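Local coordinates for glutamic acid/alanine-rich protein (PDB 2Y44), which probably forms part of the surface coat of the parasite Trypanosoma congolense, through an elongated, almost wholly helical ectodomain, at residues L18-V29 against L163-A173. Residues are numbered along the deposited sequence; the frame is centred on the assembly and turned at random.
Sequences LETASQSAVAAV and LKSLEDDVRTA
Two long helices of the GARP ectodomain's helical bundle, 18-53 and 149-183, pack side by side here through small and branched apolar side chains, A25 set against L166 and V170. The segments 18-29 and 163-173 run nearly parallel: their axes cross at 17° and approach to 9.0 Å. The 3-4-3 spacing of L163, L166, V170 and A173 is consistent with a coiled-coil-like apolar stripe, and helix 57-107 lies against both segments, with L88 touching S22 and V77 touching T172.

At the middle, the A25 methyl points at the partner helix and meets two successive residues of the stripe, its CB lying 3.7 Å from V170 CG2 and 4.0 Å from L166 CB. The torsion of V170 (chi1 170°) sets CG1 anti to the backbone N and leaves CG2 as the branch that reaches A25. Toward the C-terminal end, V29 straddles a turn of the opposite helix: CG1 touches A173 CB at 3.8 Å, while CG2 rests near the backbone O of D169. The carboxylate of D169 has its own partner, OD2 being hydrogen-bonded to H84 ND1 on helix 57-107. Alongside, a water bridges the two helix backbones, donating to V170 O and, weakly, to A28 O.

At the other end the leucines L18 and L163 bring their CD2 methyls to 4.2 Å, and L134 of helix 131-144 touches both. One turn on, the buried hydroxyl of S22 is turned back along its own helix (chi1 -65°). Its OG donates to L18 O at 2.9 Å from above the carbonyl plane, opposite the face approached by S22 N, and the same OG lies 3.6 Å from L166 CD1.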
ATOM      1  N   LEU A  18       7.300   1.782   4.638  1.00 18.26           N
ATOM      2  CA  LEU A  18       6.710   1.576   3.305  1.00 19.46           C
ATOM      3  C   LEU A  18       6.879   0.138   2.797  1.00 19.41           C
ATOM      4  O   LEU A  18       5.994  -0.382   2.155  1.00 20.60           O
ATOM      5  CB  LEU A  18       7.270   2.542   2.260  1.00 20.24           C
ATOM      6  CG  LEU A  18       7.051   4.046   2.449  1.00 17.58           C
ATOM      7  CD1 LEU A  18       7.925   4.846   1.477  1.00 14.52           C
ATOM      8  CD2 LEU A  18       5.585   4.381   2.326  1.00 24.50           C
ATOM      9  N   GLU A  19       8.044  -0.476   3.016  1.00 18.22           N
ATOM     10  CA  GLU A  19       8.214  -1.884   2.582  1.00 18.60           C
ATOM     11  C   GLU A  19       7.153  -2.808   3.238  1.00 17.95           C
ATOM     12  O   GLU A  19       6.479  -3.596   2.557  1.00 15.63           O
ATOM     13  CB  GLU A  19       9.646  -2.379   2.889  1.00 19.88           C
ATOM     14  CG  GLU A  19       9.994  -3.671   2.180  1.00 28.25           C
ATOM     15  CD  GLU A  19      11.490  -3.931   2.144  1.00 34.93           C
ATOM     16  OE1 GLU A  19      12.261  -3.258   2.888  1.00 32.56           O
ATOM     17  OE2 GLU A  19      11.885  -4.841   1.387  1.00 39.11           O
ATOM     18  N   THR A  20       6.951  -2.651   4.533  1.00 19.34           N
ATOM     19  CA  THR A  20       5.967  -3.455   5.239  1.00 19.90           C
ATOM     20  C   THR A  20       4.563  -3.147   4.738  1.00 19.76           C
ATOM     21  O   THR A  20       3.787  -4.052   4.504  1.00 19.81           O
ATOM     22  CB  THR A  20       6.081  -3.264   6.731  1.00 21.22           C
ATOM     23  OG1 THR A  20       7.320  -3.844   7.154  1.00 24.80           O
ATOM     24  CG2 THR A  20       4.940  -3.958   7.457  1.00 23.06           C
ATOM     25  N   ALA A  21       4.251  -1.868   4.569  1.00 19.58           N
ATOM     26  CA  ALA A  21       2.954  -1.494   3.962  1.00 18.28           C
ATOM     27  C   ALA A  21       2.730  -2.092   2.564  1.00 17.58           C
ATOM     28  O   ALA A  21       1.614  -2.505   2.228  1.00 20.08           O
ATOM     29  CB  ALA A  21       2.798   0.027   3.943  1.00 17.73           C
ATOM     30  N   SER A  22       3.768  -2.068   1.716  1.00 16.60           N
ATOM     31  CA  SER A  22       3.694  -2.629   0.372  1.00 16.81           C
ATOM     32  C   SER A  22       3.439  -4.112   0.462  1.00 17.84           C
ATOM     33  O   SER A  22       2.597  -4.655  -0.230  1.00 17.17           O
ATOM     34  CB  SER A  22       5.016  -2.388  -0.390  1.00 17.52           C
ATOM     35  OG  SER A  22       5.201  -0.999  -0.588  1.00 27.62           O
ATOM     36  N   GLN A  23       4.202  -4.795   1.302  1.00 16.67           N
ATOM     37  CA  GLN A  23       4.017  -6.239   1.350  1.00 16.87           C
ATOM     38  C   GLN A  23       2.625  -6.583   1.844  1.00 15.75           C
ATOM     39  O   GLN A  23       2.048  -7.568   1.394  1.00 17.56           O
ATOM     40  CB  GLN A  23       5.095  -6.869   2.235  1.00 15.48           C
ATOM     41  CG  GLN A  23       6.472  -6.778   1.637  1.00 21.85           C
ATOM     42  CD  GLN A  23       7.558  -6.773   2.720  1.00 27.16           C
ATOM     43  OE1 GLN A  23       7.252  -6.694   3.914  1.00 26.42           O
ATOM     44  NE2 GLN A  23       8.823  -6.810   2.301  1.00 31.07           N
ATOM     45  N   SER A  24       2.129  -5.799   2.804  1.00 16.94           N
ATOM     46  CA  SER A  24       0.791  -5.965   3.364  1.00 19.12           C
ATOM     47  C   SER A  24      -0.269  -5.760   2.288  1.00 19.19           C
ATOM     48  O   SER A  24      -1.198  -6.554   2.187  1.00 15.08           O
ATOM     49  CB  SER A  24       0.553  -4.980   4.524  1.00 19.86           C
ATOM     50  OG  SER A  24      -0.772  -5.088   5.040  1.00 31.51           O
ATOM     51  N   ALA A  25      -0.087  -4.733   1.454  1.00 18.34           N
ATOM     52  CA  ALA A  25      -1.062  -4.453   0.401  1.00 18.64           C
ATOM     53  C   ALA A  25      -1.085  -5.594  -0.597  1.00 17.63           C
ATOM     54  O   ALA A  25      -2.162  -6.038  -1.009  1.00 18.68           O
ATOM     55  CB  ALA A  25      -0.790  -3.093  -0.282  1.00 18.52           C
ATOM     56  N   VAL A  26       0.101  -6.074  -1.002  1.00 16.47           N
ATOM     57  CA  VAL A  26       0.169  -7.199  -1.931  1.00 16.46           C
ATOM     58  C   VAL A  26      -0.531  -8.423  -1.348  1.00 17.19           C
ATOM     59  O   VAL A  26      -1.336  -9.085  -2.028  1.00 16.08           O
ATOM     60  CB  VAL A  26       1.632  -7.504  -2.360  1.00 14.68           C
ATOM     61  CG1 VAL A  26       1.718  -8.820  -3.131  1.00 15.87           C
ATOM     62  CG2 VAL A  26       2.147  -6.298  -3.226  1.00 14.78           C
ATOM     63  N   ALA A  27      -0.286  -8.679  -0.064  1.00 15.18           N
ATOM     64  CA  ALA A  27      -0.861  -9.872   0.566  1.00 16.83           C
ATOM     65  C   ALA A  27      -2.390  -9.750   0.584  1.00 17.38           C
ATOM     66  O   ALA A  27      -3.085 -10.755   0.329  1.00 17.18           O
ATOM     67  CB  ALA A  27      -0.330 -10.033   2.000  1.00 17.84           C
ATOM     68  N   ALA A  28      -2.891  -8.544   0.856  1.00 17.11           N
ATOM     69  CA  ALA A  28      -4.343  -8.294   0.797  1.00 16.87           C
ATOM     70  C   ALA A  28      -4.917  -8.575  -0.599  1.00 17.15           C
ATOM     71  O   ALA A  28      -6.012  -9.137  -0.704  1.00 17.96           O
ATOM     72  CB  ALA A  28      -4.681  -6.905   1.221  1.00 17.63           C
ATOM     73  N   VAL A  29      -4.244  -8.082  -1.648  1.00 14.53           N
ATOM     74  CA  VAL A  29      -4.729  -8.243  -3.027  1.00 14.18           C
ATOM     75  C   VAL A  29      -4.698  -9.733  -3.422  1.00 15.76           C
ATOM     76  O   VAL A  29      -5.622 -10.261  -4.061  1.00 14.66           O
ATOM     77  CB  VAL A  29      -3.872  -7.416  -4.003  1.00 14.31           C
ATOM     78  CG1 VAL A  29      -4.110  -7.840  -5.450  1.00 17.97           C
ATOM     79  CG2 VAL A  29      -4.174  -5.929  -3.814  1.00 15.96           C
ATOM     80  N   LEU A 163       1.925   5.057  -2.660  1.00 16.75           N
ATOM     81  CA  LEU A 163       1.085   4.430  -1.635  1.00 19.12           C
ATOM     82  C   LEU A 163      -0.405   4.511  -1.992  1.00 19.91           C
ATOM     83  O   LEU A 163      -1.133   3.537  -1.806  1.00 17.59           O
ATOM     84  CB  LEU A 163       1.350   5.016  -0.234  1.00 21.91           C
ATOM     85  CG  LEU A 163       0.872   4.205   0.985  1.00 27.86           C
ATOM     86  CD1 LEU A 163       1.245   2.744   0.849  1.00 25.01           C
ATOM     87  CD2 LEU A 163       1.442   4.741   2.294  1.00 31.24           C
ATOM     88  N   LYS A 164      -0.851   5.650  -2.528  1.00 19.93           N
ATOM     89  CA  LYS A 164      -2.231   5.741  -3.036  1.00 19.77           C
ATOM     90  C   LYS A 164      -2.525   4.652  -4.095  1.00 19.81           C
ATOM     91  O   LYS A 164      -3.652   4.109  -4.155  1.00 18.63           O
ATOM     92  CB  LYS A 164      -2.503   7.119  -3.657  1.00 19.15           C
ATOM     93  CG  LYS A 164      -2.743   8.202  -2.618  1.00 24.49           C
ATOM     94  CD  LYS A 164      -3.037   9.514  -3.296  1.00 27.82           C
ATOM     95  CE  LYS A 164      -3.548  10.542  -2.288  1.00 31.93           C
ATOM     96  NZ  LYS A 164      -3.621  11.914  -2.871  1.00 33.04           N
ATOM     97  N   SER A 165      -1.542   4.378  -4.948  1.00 15.16           N
ATOM     98  CA  SER A 165      -1.704   3.324  -5.988  1.00 17.53           C
ATOM     99  C   SER A 165      -1.977   2.013  -5.311  1.00 16.28           C
ATOM    100  O   SER A 165      -2.842   1.262  -5.759  1.00 17.04           O
ATOM    101  CB  SER A 165      -0.489   3.178  -6.902  1.00 18.31           C
ATOM    102  OG  SER A 165      -0.377   4.278  -7.780  1.00 24.89           O
ATOM    103  N   LEU A 166      -1.189   1.692  -4.269  1.00 14.39           N
ATOM    104  CA  LEU A 166      -1.363   0.377  -3.621  1.00 14.32           C
ATOM    105  C   LEU A 166      -2.691   0.340  -2.872  1.00 15.18           C
ATOM    106  O   LEU A 166      -3.380  -0.686  -2.852  1.00 15.17           O
ATOM    107  CB  LEU A 166      -0.230   0.125  -2.614  1.00 15.44           C
ATOM    108  CG  LEU A 166       1.054  -0.299  -3.298  1.00 16.53           C
ATOM    109  CD1 LEU A 166       2.247  -0.076  -2.354  1.00 17.76           C
ATOM    110  CD2 LEU A 166       0.928  -1.787  -3.755  1.00 17.44           C
ATOM    111  N   GLU A 167      -3.093   1.485  -2.317  1.00 15.70           N
ATOM    112  CA  GLU A 167      -4.392   1.577  -1.620  1.00 17.48           C
ATOM    113  C   GLU A 167      -5.514   1.387  -2.623  1.00 16.02           C
ATOM    114  O   GLU A 167      -6.481   0.691  -2.332  1.00 18.64           O
ATOM    115  CB  GLU A 167      -4.548   2.917  -0.876  1.00 19.66           C
ATOM    116  CG  GLU A 167      -3.710   2.997   0.399  1.00 17.06           C
ATOM    117  CD  GLU A 167      -3.450   4.434   0.846  1.00 19.62           C
ATOM    118  OE1 GLU A 167      -3.892   5.380   0.149  1.00 18.02           O
ATOM    119  OE2 GLU A 167      -2.788   4.598   1.894  1.00 19.90           O
ATOM    120  N   ASP A 168      -5.350   1.940  -3.823  1.00 16.56           N
ATOM    121  CA  ASP A 168      -6.365   1.736  -4.877  1.00 16.64           C
ATOM    122  C   ASP A 168      -6.351   0.281  -5.309  1.00 14.93           C
ATOM    123  O   ASP A 168      -7.390  -0.339  -5.500  1.00 17.09           O
ATOM    124  CB  ASP A 168      -6.118   2.609  -6.094  1.00 17.77           C
ATOM    125  CG  ASP A 168      -7.280   2.566  -7.087  1.00 25.79           C
ATOM    126  OD1 ASP A 168      -8.428   2.882  -6.688  1.00 33.17           O
ATOM    127  OD2 ASP A 168      -7.061   2.157  -8.242  1.00 32.50           O
ATOM    128  N   ASP A 169      -5.162  -0.292  -5.431  1.00 14.14           N
ATOM    129  CA  ASP A 169      -5.086  -1.716  -5.754  1.00 14.25           C
ATOM    130  C   ASP A 169      -5.885  -2.581  -4.754  1.00 14.23           C
ATOM    131  O   ASP A 169      -6.682  -3.448  -5.173  1.00 16.24           O
ATOM    132  CB  ASP A 169      -3.635  -2.171  -5.716  1.00 13.48           C
ATOM    133  CG  ASP A 169      -2.810  -1.611  -6.815  1.00 17.72           C
ATOM    134  OD1 ASP A 169      -3.361  -1.174  -7.852  1.00 20.44           O
ATOM    135  OD2 ASP A 169      -1.592  -1.713  -6.648  1.00 17.97           O
ATOM    136  N   VAL A 170      -5.684  -2.348  -3.452  1.00 13.88           N
ATOM    137  CA  VAL A 170      -6.419  -3.051  -2.403  1.00 14.47           C
ATOM    138  C   VAL A 170      -7.944  -2.922  -2.593  1.00 14.90           C
ATOM    139  O   VAL A 170      -8.638  -3.941  -2.705  1.00 13.24           O
ATOM    140  CB  VAL A 170      -5.968  -2.623  -0.974  1.00 14.13           C
ATOM    141  CG1 VAL A 170      -6.895  -3.178   0.103  1.00 15.83           C
ATOM    142  CG2 VAL A 170      -4.491  -3.095  -0.736  1.00 14.21           C
ATOM    143  N   ARG A 171      -8.416  -1.690  -2.792  1.00 17.03           N
ATOM    144  CA  ARG A 171      -9.834  -1.473  -3.038  1.00 16.84           C
ATOM    145  C   ARG A 171     -10.338  -2.229  -4.286  1.00 16.57           C
ATOM    146  O   ARG A 171     -11.441  -2.831  -4.269  1.00 15.90           O
ATOM    147  CB  ARG A 171     -10.141   0.034  -3.160  1.00 16.12           C
ATOM    148  CG  ARG A 171     -10.021   0.776  -1.815  1.00 19.07           C
ATOM    149  CD  ARG A 171     -10.552   2.222  -1.917  1.00 20.53           C
ATOM    150  NE  ARG A 171      -9.982   2.966  -3.030  1.00 24.27           N
ATOM    151  CZ  ARG A 171      -8.890   3.728  -2.970  1.00 23.42           C
ATOM    152  NH1 ARG A 171      -8.224   3.891  -1.822  1.00 18.52           N
ATOM    153  NH2 ARG A 171      -8.491   4.367  -4.069  1.00 25.99           N
ATOM    154  N   THR A 172      -9.619  -2.063  -5.391  1.00 16.64           N
ATOM    155  CA  THR A 172     -10.007  -2.647  -6.678  1.00 16.97           C
ATOM    156  C   THR A 172     -10.102  -4.179  -6.610  1.00 16.72           C
ATOM    157  O   THR A 172     -11.101  -4.770  -7.055  1.00 15.71           O
ATOM    158  CB  THR A 172      -9.007  -2.210  -7.749  1.00 18.97           C
ATOM    159  OG1 THR A 172      -9.067  -0.780  -7.856  1.00 18.18           O
ATOM    160  CG2 THR A 172      -9.308  -2.833  -9.099  1.00 15.67           C
ATOM    161  N   ALA A 173      -9.153  -4.790  -5.919  1.00 15.30           N
ATOM    162  CA  ALA A 173      -9.188  -6.233  -5.766  1.00 17.64           C
ATOM    163  C   ALA A 173     -10.278  -6.684  -4.784  1.00 17.27           C
ATOM    164  O   ALA A 173     -10.884  -7.758  -4.968  1.00 17.68           O
ATOM    165  CB  ALA A 173      -7.785  -6.771  -5.390  1.00 17.07           C
TER
HETATM  166  O   HOH W   1      -7.980  -6.444  -1.363  1.00 21.57           O